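Local coordinates for putative uncharacterized protein PH0242 (Pyrococcus horikoshii, PDB 3VU1) that forms the beta-rich C-terminal globular domain of the archaeal oligosaccharyltransferase AglB and binds a calcium ion in this model, at residues A171-I176 with L196-G201; L272-H277 with L331-K336; L377-D382 with I429-G434; L398-G403 with H460-I465. One frame throughout, in Å; residues are numbered along the deposited sequence.

Contact 1 (A171-I176 with L196-G201)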
# COMPACT_ATOMS: atom_id res chain seq x y z
N ALA A 171 19.40 14.92 -2.97
CA ALA A 171 19.97 14.16 -4.07
C ALA A 171 20.07 12.66 -3.77
O ALA A 171 20.52 12.26 -2.69
CB ALA A 171 21.32 14.74 -4.43
N PHE A 172 19.66 11.83 -4.72
CA PHE A 172 19.86 10.38 -4.64
C PHE A 172 20.56 9.80 -5.87
O PHE A 172 20.39 10.32 -6.98
CB PHE A 172 18.53 9.68 -4.46
CG PHE A 172 17.86 10.01 -3.16
CD1 PHE A 172 18.17 9.29 -2.02
CD2 PHE A 172 16.92 11.03 -3.10
CE1 PHE A 172 17.55 9.60 -0.82
CE2 PHE A 172 16.30 11.34 -1.90
CZ PHE A 172 16.61 10.63 -0.76
N PRO A 173 21.37 8.73 -5.68
CA PRO A 173 21.79 8.15 -4.39
C PRO A 173 22.65 9.10 -3.53
O PRO A 173 23.40 9.95 -4.06
CB PRO A 173 22.61 6.92 -4.82
CG PRO A 173 22.99 7.17 -6.24
CD PRO A 173 21.80 7.88 -6.80
N GLY A 174 22.51 8.96 -2.21
CA GLY A 174 23.23 9.80 -1.27
C GLY A 174 22.40 10.16 -0.05
O GLY A 174 22.84 10.01 1.08
N ASN A 175 21.18 10.64 -0.28
CA ASN A 175 20.39 11.29 0.77
C ASN A 175 21.05 12.61 1.19
O ASN A 175 21.04 13.01 2.35
CB ASN A 175 20.09 10.35 1.97
CG ASN A 175 18.98 10.88 2.87
OD1 ASN A 175 17.93 11.37 2.39
ND2 ASN A 175 19.19 10.79 4.18
N ILE A 176 21.58 13.30 0.19
CA ILE A 176 22.33 14.51 0.41
C ILE A 176 21.39 15.72 0.54
O ILE A 176 20.91 16.27 -0.45
CB ILE A 176 23.43 14.65 -0.68
CG1 ILE A 176 24.37 13.42 -0.61
CG2 ILE A 176 24.18 15.97 -0.53
CD1 ILE A 176 25.13 13.07 -1.88
N LEU A 196 16.47 15.15 -6.44
CA LEU A 196 17.30 14.92 -7.62
C LEU A 196 17.73 13.47 -7.67
O LEU A 196 18.36 12.98 -6.74
CB LEU A 196 18.53 15.84 -7.62
CG LEU A 196 18.20 17.34 -7.74
CD1 LEU A 196 19.46 18.17 -7.88
CD2 LEU A 196 17.23 17.66 -8.87
N THR A 197 17.35 12.78 -8.73
CA THR A 197 17.79 11.40 -8.94
C THR A 197 18.63 11.35 -10.23
O THR A 197 18.68 12.35 -10.96
CB THR A 197 16.62 10.38 -9.02
OG1 THR A 197 15.98 10.45 -10.29
CG2 THR A 197 15.59 10.62 -7.92
N PRO A 198 19.28 10.21 -10.52
CA PRO A 198 20.13 10.23 -11.70
C PRO A 198 19.38 10.63 -12.96
O PRO A 198 19.99 11.20 -13.86
CB PRO A 198 20.62 8.78 -11.78
CG PRO A 198 20.69 8.37 -10.34
CD PRO A 198 19.40 8.92 -9.80
N SER A 199 18.07 10.37 -13.02
CA SER A 199 17.31 10.62 -14.26
C SER A 199 16.03 11.48 -14.17
O SER A 199 15.52 11.94 -15.19
CB SER A 199 16.99 9.30 -14.94
OG SER A 199 16.28 8.50 -14.03
N LEU A 200 15.52 11.66 -12.95
CA LEU A 200 14.38 12.55 -12.70
C LEU A 200 14.69 13.60 -11.66
O LEU A 200 15.40 13.33 -10.69
CB LEU A 200 13.14 11.78 -12.22
CG LEU A 200 12.32 10.99 -13.23
CD1 LEU A 200 11.25 10.24 -12.48
CD2 LEU A 200 11.67 11.84 -14.30
N GLY A 201 14.16 14.80 -11.88
CA GLY A 201 14.07 15.82 -10.84
C GLY A 201 12.61 16.03 -10.47
O GLY A 201 11.81 16.51 -11.29
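Phe172 and Leu196 make the tight part of this contact. The backbone N of Phe172 gives its hydrogen to Leu196 O at 2.7 Å, with an N-H...O angle of 173° and the donor almost straight ahead of the carbonyl. That same oxygen also receives a CA-H...O contact from Ala171 CA at 3.3 Å, while Phe172 O takes one from Thr197 CA at 3.4 Å. Ala171 and Leu196 pair as a parallel bridge, Ala171 CB lying 4.4 Å from Leu196 CB on one face of the sheet. Beyond them the contact loosens toward solvent. Pro198 CD approaches Phe172 O at 3.3 Å. A cis peptide bond leads into Pro173, and its CD meets Pro198 CG at 3.7 Å; the two exposed rings cross obliquely and touch through these carbons. The Phe172 ring, with Leu196 O oblique to it, also packs on the loop at Ile220, Pro221 and Thr222. Each segment also fastens its own turn. Leu200 N donates to Thr197 OG1 at 3.0 Å, and Ala171 O accepts from Ile176 N and, weakly, from Asn175 N. What results is two hairpins side by side with their inner strands, 168-171 and 192-196, running parallel in the mixed sheet of the Insert domain, one turned by a G1 beta bulge and the other by an ST motif.

Contact 2 (L272-H277 with L331-K336)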
# COMPACT_ATOMS: atom_id res chain seq x y z
N LEU A 272 21.20 -16.41 4.79
CA LEU A 272 21.31 -17.17 6.03
C LEU A 272 21.80 -18.60 5.75
O LEU A 272 21.33 -19.26 4.82
CB LEU A 272 19.95 -17.23 6.76
CG LEU A 272 19.47 -16.03 7.56
CD1 LEU A 272 18.01 -16.23 7.96
CD2 LEU A 272 20.32 -15.78 8.80
N SER A 273 22.74 -19.08 6.56
CA SER A 273 23.25 -20.45 6.45
C SER A 273 22.30 -21.41 7.12
O SER A 273 21.64 -21.03 8.08
CB SER A 273 24.60 -20.55 7.16
OG SER A 273 24.44 -20.33 8.56
N PRO A 274 22.24 -22.66 6.66
CA PRO A 274 21.55 -23.68 7.50
C PRO A 274 22.27 -23.80 8.85
O PRO A 274 23.41 -23.38 8.94
CB PRO A 274 21.72 -24.98 6.70
CG PRO A 274 22.09 -24.55 5.31
CD PRO A 274 22.78 -23.22 5.40
N GLY A 275 21.62 -24.35 9.87
CA GLY A 275 22.19 -24.43 11.21
C GLY A 275 21.41 -23.53 12.17
O GLY A 275 20.43 -22.87 11.76
N LYS A 276 21.86 -23.47 13.43
CA LYS A 276 21.21 -22.66 14.47
C LYS A 276 21.44 -21.17 14.30
O LYS A 276 22.53 -20.74 13.94
CB LYS A 276 21.64 -23.07 15.89
CG LYS A 276 21.04 -24.40 16.29
CD LYS A 276 21.44 -24.87 17.67
CE LYS A 276 21.01 -26.33 17.84
NZ LYS A 276 20.99 -26.77 19.27
N HIS A 277 20.40 -20.38 14.56
CA HIS A 277 20.54 -18.95 14.57
C HIS A 277 19.72 -18.34 15.66
O HIS A 277 18.68 -18.88 16.08
CB HIS A 277 20.05 -18.36 13.24
CG HIS A 277 20.92 -18.68 12.05
ND1 HIS A 277 21.90 -17.84 11.63
CD2 HIS A 277 20.88 -19.76 11.14
CE1 HIS A 277 22.48 -18.35 10.50
NE2 HIS A 277 21.85 -19.52 10.20
N LEU A 331 17.59 -23.87 10.89
CA LEU A 331 17.23 -23.92 9.48
C LEU A 331 17.86 -25.11 8.75
O LEU A 331 19.08 -25.19 8.68
CB LEU A 331 17.68 -22.63 8.78
CG LEU A 331 17.30 -21.30 9.42
CD1 LEU A 331 17.94 -20.19 8.62
CD2 LEU A 331 15.79 -21.10 9.47
N PRO A 332 17.04 -26.00 8.16
CA PRO A 332 17.61 -27.08 7.37
C PRO A 332 18.18 -26.52 6.10
O PRO A 332 17.88 -25.38 5.74
CB PRO A 332 16.39 -27.92 7.02
CG PRO A 332 15.26 -26.95 6.97
CD PRO A 332 15.57 -25.92 8.03
N THR A 333 18.98 -27.33 5.40
CA THR A 333 19.54 -26.93 4.11
C THR A 333 18.37 -26.83 3.11
O THR A 333 17.47 -27.66 3.16
CB THR A 333 20.59 -27.95 3.62
OG1 THR A 333 19.94 -29.20 3.51
CG2 THR A 333 21.74 -28.16 4.63
N ALA A 334 18.41 -25.84 2.23
CA ALA A 334 17.31 -25.54 1.31
C ALA A 334 17.73 -24.35 0.48
O ALA A 334 18.70 -23.68 0.83
CB ALA A 334 16.05 -25.18 2.06
N GLN A 335 17.02 -24.07 -0.60
CA GLN A 335 17.39 -22.94 -1.45
C GLN A 335 17.08 -21.59 -0.79
O GLN A 335 17.88 -20.67 -0.88
CB GLN A 335 16.73 -23.02 -2.82
CG GLN A 335 17.03 -21.79 -3.68
CD GLN A 335 16.34 -21.77 -5.02
OE1 GLN A 335 16.57 -20.86 -5.82
NE2 GLN A 335 15.50 -22.77 -5.30
N LYS A 336 15.92 -21.48 -0.14
CA LYS A 336 15.54 -20.22 0.49
C LYS A 336 14.61 -20.42 1.68
O LYS A 336 14.00 -21.48 1.83
CB LYS A 336 14.92 -19.26 -0.52
CG LYS A 336 13.64 -19.76 -1.17
CD LYS A 336 13.04 -18.64 -2.00
CE LYS A 336 11.89 -19.14 -2.86
NZ LYS A 336 11.40 -18.01 -3.70
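An antiparallel hydrogen-bonded pair, Gly275 with Leu331, joins strand 275-285 to strand 325-331, an outermost strand of its four-strand sheet. Gly275 N reaches Leu331 O at 2.9 Å, in the plane of that carbonyl. The return bond, Leu331 N to Gly275 O, is 3.1 Å long, and here the donor stands 47° above the carbonyl plane. Just before the pair, Pro274 lays its CB against Leu331 O at 3.3 Å, and its CG meets Thr333 CG2 at 3.7 Å, the two side chains at about a right angle. The Leu331 side chain works mainly through one methyl: CD1 lies 4.0 Å from Leu272 CD1 and 3.9 Å from His277 CD2. The imidazole is pinned at both nitrogens. NE2 donates to Ser273 O at 2.6 Å with the oxygen near the ring plane, and ND1 is hydrogen-bonded to Asp260. Leu272 CD2 sits over one ring face, toward the rim. Val297 and Tyr337, from the neighbouring sheet, also touch the buried Leu331. This is the end of an antiparallel strand pair in the Peripheral 1 domain, with a histidine tying the incoming loop to its strand.

Contact 3 (L377-D382 with I429-G434); sequences LKVGVD and IKLRPG
Val381 and Gly434 form an antiparallel hydrogen-bonded pair, the first rung between strands 372-381 and 434-443 of the Peripheral 2 domain. Gly434 N donates to Val381 O at 3.0 Å with an N-H...O angle of 172°; the return bond from Val381 N to Gly434 O is weak at 3.4 Å. Gly434 O also receives a CA-H...O contact from Gly380. Both methyls of Val381 are engaged. CG1, anti to the carbonyl carbon (chi1 -77°), lies 4.1 Å from Leu431 CD1, the two side chains at about a right angle, while CG2 rests 3.5 Å from Arg432 O. Val379 CG1 adds a looser touch on Leu431 CD2. Farther out, the chain leaves strand 412-431 and turns through Arg432 and Pro433 into the strand that holds Gly434, and the touching ends of the segments run 78° apart. Asn436 braces this turn with a hydrogen bond from its ND2 to Arg432 O, and Leu431 is backed by Ala387. Asp382, at the end of the other strand, has OD1 hydrogen-bonded to Ser25 OG. The Arg432 guanidinium pairs with Glu384 in a salt bridge, and Pro433 CD lies 4.0 Å above one of its faces, toward the rim.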
# COMPACT_ATOMS: atom_id res chain seq x y z
N LEU A 377 -23.87 -17.58 -2.25
CA LEU A 377 -22.59 -17.06 -2.70
C LEU A 377 -21.84 -18.15 -3.41
O LEU A 377 -21.93 -19.31 -3.04
CB LEU A 377 -21.71 -16.67 -1.51
CG LEU A 377 -22.27 -15.75 -0.46
CD1 LEU A 377 -21.72 -16.10 0.91
CD2 LEU A 377 -21.94 -14.32 -0.83
N LYS A 378 -21.07 -17.75 -4.41
CA LYS A 378 -20.06 -18.59 -4.98
C LYS A 378 -18.73 -17.84 -4.79
O LYS A 378 -18.57 -16.69 -5.21
CB LYS A 378 -20.37 -18.88 -6.47
CG LYS A 378 -20.97 -20.26 -6.73
CD LYS A 378 -22.31 -20.24 -7.50
CE LYS A 378 -22.29 -19.46 -8.82
NZ LYS A 378 -21.32 -19.98 -9.83
N VAL A 379 -17.79 -18.50 -4.12
CA VAL A 379 -16.51 -17.88 -3.80
C VAL A 379 -15.34 -18.76 -4.21
O VAL A 379 -15.41 -19.98 -4.10
CB VAL A 379 -16.44 -17.50 -2.31
CG1 VAL A 379 -16.63 -18.72 -1.43
CG2 VAL A 379 -15.15 -16.78 -1.99
N GLY A 380 -14.26 -18.13 -4.69
CA GLY A 380 -13.04 -18.84 -5.11
C GLY A 380 -11.88 -18.60 -4.15
O GLY A 380 -11.66 -17.47 -3.71
N VAL A 381 -11.16 -19.67 -3.81
CA VAL A 381 -9.97 -19.60 -2.99
C VAL A 381 -8.87 -20.42 -3.60
O VAL A 381 -9.13 -21.36 -4.34
CB VAL A 381 -10.22 -20.12 -1.57
CG1 VAL A 381 -10.97 -19.10 -0.73
CG2 VAL A 381 -10.96 -21.45 -1.61
N ASP A 382 -7.63 -20.08 -3.28
CA ASP A 382 -6.45 -20.75 -3.83
C ASP A 382 -6.12 -22.06 -3.14
O ASP A 382 -5.56 -22.93 -3.77
CB ASP A 382 -5.23 -19.82 -3.78
CG ASP A 382 -5.31 -18.72 -4.83
OD1 ASP A 382 -5.64 -19.06 -5.99
OD2 ASP A 382 -5.06 -17.53 -4.50
N ILE A 429 -17.14 -23.61 7.88
CA ILE A 429 -17.30 -23.93 6.46
C ILE A 429 -16.00 -24.50 5.92
O ILE A 429 -14.93 -23.91 6.10
CB ILE A 429 -17.68 -22.70 5.62
CG1 ILE A 429 -18.94 -22.05 6.19
CG2 ILE A 429 -17.85 -23.09 4.16
CD1 ILE A 429 -19.30 -20.73 5.56
N LYS A 430 -16.07 -25.65 5.27
CA LYS A 430 -14.91 -26.24 4.61
C LYS A 430 -14.81 -25.74 3.19
O LYS A 430 -15.55 -26.19 2.34
CB LYS A 430 -14.98 -27.77 4.63
CG LYS A 430 -14.35 -28.44 5.86
CD LYS A 430 -14.42 -29.96 5.74
CE LYS A 430 -13.14 -30.67 6.21
NZ LYS A 430 -13.01 -30.65 7.69
N LEU A 431 -13.90 -24.80 2.94
CA LEU A 431 -13.65 -24.34 1.56
C LEU A 431 -12.66 -25.21 0.78
O LEU A 431 -11.70 -25.74 1.35
CB LEU A 431 -13.18 -22.90 1.55
CG LEU A 431 -14.14 -21.91 2.20
CD1 LEU A 431 -13.47 -20.55 2.20
CD2 LEU A 431 -15.44 -21.88 1.42
N ARG A 432 -12.89 -25.32 -0.53
CA ARG A 432 -12.09 -26.17 -1.43
C ARG A 432 -11.43 -25.29 -2.49
O ARG A 432 -12.08 -24.39 -3.04
CB ARG A 432 -12.95 -27.23 -2.15
CG ARG A 432 -13.96 -28.00 -1.30
CD ARG A 432 -13.46 -29.38 -0.88
NE ARG A 432 -12.17 -29.29 -0.18
CZ ARG A 432 -11.07 -29.96 -0.53
NH1 ARG A 432 -11.07 -30.80 -1.56
NH2 ARG A 432 -9.96 -29.78 0.18
N PRO A 433 -10.16 -25.57 -2.81
CA PRO A 433 -9.52 -24.83 -3.89
C PRO A 433 -10.42 -24.78 -5.11
O PRO A 433 -10.91 -25.82 -5.53
CB PRO A 433 -8.28 -25.67 -4.18
CG PRO A 433 -7.95 -26.31 -2.88
CD PRO A 433 -9.27 -26.59 -2.23
N GLY A 434 -10.63 -23.58 -5.67
CA GLY A 434 -11.55 -23.38 -6.79
C GLY A 434 -12.86 -22.78 -6.32
O GLY A 434 -12.93 -22.16 -5.25

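Contact 4 (L398-G403 with H460-I465); sequences LVRKGG and HGDKLI
Arg400 meets Lys463 near its root and at its guanidinium, and Asp462 at its tip. Its N donates to Lys463 O at 2.8 Å, in the plane of that carbonyl and on a lone pair. CB stays close to the same oxygen, 3.8 Å from Lys463 O. CG is anti to the backbone N (chi1 -160°), and the chain then bends at chi2 and chi3. NE is hydrogen-bonded to Asn406. Around CZ the guanidinium has Lys463 CG over one face, 3.7 Å above the plane and offset toward the rim, so the aliphatic root of the lysine serves as its cover. NH1 makes a weak bond to Gly403 O, and NH2 ends in a salt bridge with Asp462 OD1 at 3.0 Å, OD2 lying equally near, the guanidinium and carboxylate planes turned 64° apart. Earlier on the strand, Leu398 and Ile465 form a hydrogen-bonded antiparallel pair, Leu398 N to Ile465 O being 2.7 Å. Val399 pairs with Leu464 and sets CG2 over the centre of the His460 ring, 3.7 Å from the centroid, a CH-pi contact at the end of helix 448-460. Strand 385-401 thus receives the chain coming off that helix through backbone bonds, the valine-histidine contact and one buried arginine. The Asp462 carboxylate probably offsets the charge of Arg400, a balance that matters with Lys463 NZ, of like charge, 5.6 Å from Arg400 NH1.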
# COMPACT_ATOMS: atom_id res chain seq x y z
N LEU A 398 -15.52 11.22 5.51
CA LEU A 398 -14.61 12.35 5.60
C LEU A 398 -14.85 13.16 6.88
O LEU A 398 -15.99 13.26 7.36
CB LEU A 398 -14.78 13.27 4.39
CG LEU A 398 -14.66 12.62 3.01
CD1 LEU A 398 -14.61 13.69 1.91
CD2 LEU A 398 -13.46 11.68 2.93
N VAL A 399 -13.79 13.73 7.44
CA VAL A 399 -13.94 14.66 8.55
C VAL A 399 -13.22 15.96 8.23
O VAL A 399 -12.00 15.98 8.07
CB VAL A 399 -13.47 14.09 9.90
CG1 VAL A 399 -13.68 15.13 11.01
CG2 VAL A 399 -14.22 12.80 10.24
N ARG A 400 -13.99 17.04 8.12
CA ARG A 400 -13.43 18.31 7.73
C ARG A 400 -12.39 18.72 8.75
O ARG A 400 -12.59 18.57 9.96
CB ARG A 400 -14.50 19.39 7.60
CG ARG A 400 -14.07 20.59 6.75
CD ARG A 400 -14.54 21.93 7.30
NE ARG A 400 -15.89 21.80 7.80
CZ ARG A 400 -16.42 22.53 8.78
NH1 ARG A 400 -15.72 23.49 9.36
NH2 ARG A 400 -17.67 22.28 9.15
N LYS A 401 -11.27 19.22 8.24
CA LYS A 401 -10.20 19.75 9.06
C LYS A 401 -9.95 21.15 8.53
O LYS A 401 -9.67 21.35 7.34
CB LYS A 401 -8.95 18.88 8.96
CG LYS A 401 -7.81 19.40 9.81
CD LYS A 401 -6.49 18.70 9.56
CE LYS A 401 -5.36 19.71 9.77
NZ LYS A 401 -4.33 19.26 10.76
N GLY A 402 -10.09 22.13 9.42
CA GLY A 402 -9.98 23.54 9.05
C GLY A 402 -11.28 24.05 8.45
O GLY A 402 -12.26 23.32 8.36
N GLY A 403 -11.27 25.32 8.03
CA GLY A 403 -12.48 25.97 7.51
C GLY A 403 -13.60 26.13 8.53
O GLY A 403 -13.63 25.46 9.57
N HIS A 460 -18.93 13.91 15.14
CA HIS A 460 -18.34 14.87 14.20
C HIS A 460 -19.23 16.00 13.76
O HIS A 460 -18.73 17.02 13.28
CB HIS A 460 -17.79 14.11 13.00
CG HIS A 460 -16.64 13.19 13.34
ND1 HIS A 460 -15.41 13.66 13.69
CD2 HIS A 460 -16.57 11.80 13.40
CE1 HIS A 460 -14.60 12.62 13.94
NE2 HIS A 460 -15.31 11.48 13.78
N GLY A 461 -20.56 15.84 13.87
CA GLY A 461 -21.47 16.92 13.53
C GLY A 461 -21.47 17.27 12.05
O GLY A 461 -21.50 16.37 11.21
N ASP A 462 -21.45 18.56 11.74
CA ASP A 462 -21.49 19.00 10.35
C ASP A 462 -20.16 18.75 9.62
O ASP A 462 -20.12 18.70 8.38
CB ASP A 462 -21.95 20.48 10.24
CG ASP A 462 -20.77 21.48 10.06
OD1 ASP A 462 -20.66 22.09 8.95
OD2 ASP A 462 -19.97 21.66 11.02
N LYS A 463 -19.09 18.60 10.40
CA LYS A 463 -17.78 18.20 9.87
C LYS A 463 -17.75 16.84 9.14
O LYS A 463 -16.76 16.52 8.49
CB LYS A 463 -16.76 18.20 10.99
CG LYS A 463 -16.16 19.56 11.27
CD LYS A 463 -15.26 19.50 12.49
CE LYS A 463 -15.38 20.80 13.28
NZ LYS A 463 -14.23 21.07 14.20
N LEU A 464 -18.83 16.06 9.22
CA LEU A 464 -18.87 14.70 8.67
C LEU A 464 -19.53 14.59 7.30
O LEU A 464 -20.62 15.11 7.11
CB LEU A 464 -19.59 13.76 9.65
CG LEU A 464 -19.90 12.32 9.24
CD1 LEU A 464 -18.70 11.43 9.52
CD2 LEU A 464 -21.10 11.80 10.01
N ILE A 465 -18.88 13.88 6.37
CA ILE A 465 -19.46 13.55 5.07
C ILE A 465 -19.24 12.05 4.86
O ILE A 465 -18.12 11.60 4.73
CB ILE A 465 -18.79 14.35 3.92
CG1 ILE A 465 -18.67 15.83 4.26
CG2 ILE A 465 -19.52 14.18 2.59
CD1 ILE A 465 -17.85 16.65 3.28

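Contact 1 is the surface contact of the four, with small hydrophobic touches around one backbone bond; the others are partly buried. Contacts 1 and 2 belong to separate domains, Insert and Peripheral 1, and their nearest atoms are about 25 Å apart. Contacts 3 and 4 share the Peripheral 2 domain and one antiparallel sheet: strands 385-401 and 412-431 are neighbours in it, and the segments of the two contacts alternate along the chain, although their centres lie 41 Å apart. Contacts 2 and 3 each rest on a single antiparallel pair containing a glycine and on aliphatic packing, whereas contact 4 has two successive pairs and the only salt bridge between paired segments.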